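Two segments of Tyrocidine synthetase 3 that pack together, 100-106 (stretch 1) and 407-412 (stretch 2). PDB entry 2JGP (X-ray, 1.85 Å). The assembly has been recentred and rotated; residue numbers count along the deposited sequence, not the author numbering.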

# COMPACT_ATOMS: atom_id res chain seq x y z
N SER A 100 -15.30 2.43 -6.58
CA SER A 100 -14.74 2.32 -5.24
C SER A 100 -14.59 3.71 -4.63
O SER A 100 -14.65 4.73 -5.34
CB SER A 100 -13.39 1.62 -5.29
OG SER A 100 -12.46 2.39 -6.02
N SER A 101 -14.41 3.75 -3.32
CA SER A 101 -14.19 5.00 -2.59
C SER A 101 -13.01 5.78 -3.18
O SER A 101 -13.11 6.98 -3.41
CB SER A 101 -13.96 4.71 -1.10
OG SER A 101 -13.78 5.91 -0.38
N ALA A 102 -11.91 5.08 -3.46
CA ALA A 102 -10.71 5.70 -4.03
C ALA A 102 -10.96 6.26 -5.43
O ALA A 102 -10.54 7.38 -5.74
CB ALA A 102 -9.55 4.71 -4.05
N GLN A 103 -11.64 5.50 -6.27
CA GLN A 103 -12.05 5.98 -7.60
C GLN A 103 -12.94 7.22 -7.53
O GLN A 103 -12.83 8.13 -8.35
CB GLN A 103 -12.81 4.89 -8.35
CG GLN A 103 -11.96 3.79 -8.94
CD GLN A 103 -12.80 2.78 -9.69
OE1 GLN A 103 -13.89 2.41 -9.25
NE2 GLN A 103 -12.31 2.34 -10.85
N LYS A 104 -13.85 7.24 -6.56
CA LYS A 104 -14.78 8.36 -6.42
C LYS A 104 -14.02 9.66 -6.18
O LYS A 104 -14.33 10.69 -6.79
CB LYS A 104 -15.78 8.12 -5.29
CG LYS A 104 -16.84 9.21 -5.16
CD LYS A 104 -17.94 8.81 -4.21
CE LYS A 104 -19.03 9.85 -4.14
NZ LYS A 104 -20.17 9.38 -3.31
N ARG A 105 -13.04 9.62 -5.29
CA ARG A 105 -12.22 10.79 -4.97
C ARG A 105 -11.43 11.27 -6.18
O ARG A 105 -11.39 12.47 -6.47
CB ARG A 105 -11.28 10.49 -3.80
CG ARG A 105 -10.28 11.60 -3.51
CD ARG A 105 -9.79 11.60 -2.07
NE ARG A 105 -9.26 12.91 -1.71
CZ ARG A 105 -8.03 13.35 -1.98
NH1 ARG A 105 -7.15 12.58 -2.62
NH2 ARG A 105 -7.66 14.57 -1.60
N MET A 106 -10.80 10.34 -6.89
CA MET A 106 -10.03 10.67 -8.09
C MET A 106 -10.92 11.28 -9.17
O MET A 106 -10.54 12.27 -9.79
CB MET A 106 -9.31 9.44 -8.64
CG MET A 106 -8.16 8.96 -7.78
SD MET A 106 -7.37 7.52 -8.52
CE MET A 106 -6.19 7.09 -7.25
N TYR A 407 -11.77 0.27 6.05
CA TYR A 407 -12.40 1.58 6.18
C TYR A 407 -11.59 2.54 5.30
O TYR A 407 -10.43 2.79 5.60
CB TYR A 407 -12.38 2.02 7.63
CG TYR A 407 -13.09 3.33 7.90
CD1 TYR A 407 -14.44 3.49 7.62
CD2 TYR A 407 -12.40 4.41 8.45
CE1 TYR A 407 -15.09 4.69 7.87
CE2 TYR A 407 -13.04 5.61 8.71
CZ TYR A 407 -14.38 5.75 8.41
OH TYR A 407 -15.01 6.94 8.67
N PRO A 408 -12.18 3.04 4.20
CA PRO A 408 -11.48 3.95 3.30
C PRO A 408 -10.92 5.19 4.00
O PRO A 408 -11.62 5.83 4.79
CB PRO A 408 -12.57 4.37 2.30
CG PRO A 408 -13.54 3.25 2.32
CD PRO A 408 -13.55 2.74 3.73
N PHE A 409 -9.67 5.52 3.70
CA PHE A 409 -9.04 6.73 4.24
C PHE A 409 -9.88 7.97 3.91
O PHE A 409 -9.94 8.91 4.71
CB PHE A 409 -7.61 6.90 3.71
CG PHE A 409 -6.85 8.02 4.36
CD1 PHE A 409 -6.36 7.89 5.66
CD2 PHE A 409 -6.66 9.22 3.70
CE1 PHE A 409 -5.68 8.93 6.27
CE2 PHE A 409 -5.97 10.28 4.31
CZ PHE A 409 -5.49 10.13 5.59
N GLU A 410 -10.55 7.95 2.76
CA GLU A 410 -11.44 9.04 2.32
C GLU A 410 -12.58 9.29 3.30
O GLU A 410 -12.97 10.43 3.53
CB GLU A 410 -12.03 8.74 0.94
CG GLU A 410 -11.03 8.70 -0.21
CD GLU A 410 -10.32 7.36 -0.34
OE1 GLU A 410 -10.87 6.34 0.12
OE2 GLU A 410 -9.20 7.34 -0.90
N GLU A 411 -13.15 8.20 3.84
CA GLU A 411 -14.23 8.30 4.82
C GLU A 411 -13.73 8.86 6.15
O GLU A 411 -14.42 9.68 6.77
CB GLU A 411 -14.88 6.94 5.04
CG GLU A 411 -15.68 6.44 3.84
CD GLU A 411 -16.79 7.39 3.45
OE1 GLU A 411 -17.46 7.92 4.36
OE2 GLU A 411 -16.99 7.60 2.23
N LEU A 412 -12.56 8.42 6.58
CA LEU A 412 -11.97 8.87 7.84
C LEU A 412 -11.76 10.38 7.85
O LEU A 412 -12.11 11.06 8.81
CB LEU A 412 -10.64 8.16 8.10
CG LEU A 412 -9.90 8.55 9.39
CD1 LEU A 412 -10.78 8.35 10.61
CD2 LEU A 412 -8.62 7.74 9.50
O HOH W 1 -8.42 8.26 -4.06

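Two helix beginnings, more than 300 residues apart in sequence, meet here, burying 203 Å² in all, both sides summed. Their backbones come closest at Ser101 and Pro408, whose CA atoms lie 6.6 Å apart, and side chains make most of the contact. Each helix has its own N-cap. Ser100 accepts through OG from Gln103 N (3.2 Å), while Gln103 OE1 accepts from Ser100 N (3.0 Å); the first bond caps the free first-turn amide of Gln103, and the second completes a reciprocal capping box. Pro408 fills the same position in the second stretch; its ring restrains phi, here -55°, while psi of 134° keeps it outside the helix that follows, and its carbonyl O accepts from Leu412 N at 3.3 Å.

The one direct hydrogen bond between the stretches runs from Ser101 OG to Glu410 OE1, 3.0 Å. Serine is short enough to sit close to the partner helix yet carries a donor for the carboxylate. A water adds a second link, its O donating to Ala102 O (2.8 Å) and, weakly, to Glu410 OE2 (3.4 Å).

The remaining contacts are van der Waals. Ser101 OG rests 3.3 Å from Pro408 CB, and Ala102 CA lies 3.8 Å from Glu410 OE2, its small CB adding little bulk beside it. Arg105 CD lies 3.7 Å from Glu410 CG, an aliphatic contact; its guanidinium extends beyond, forming no salt bridge with Glu410.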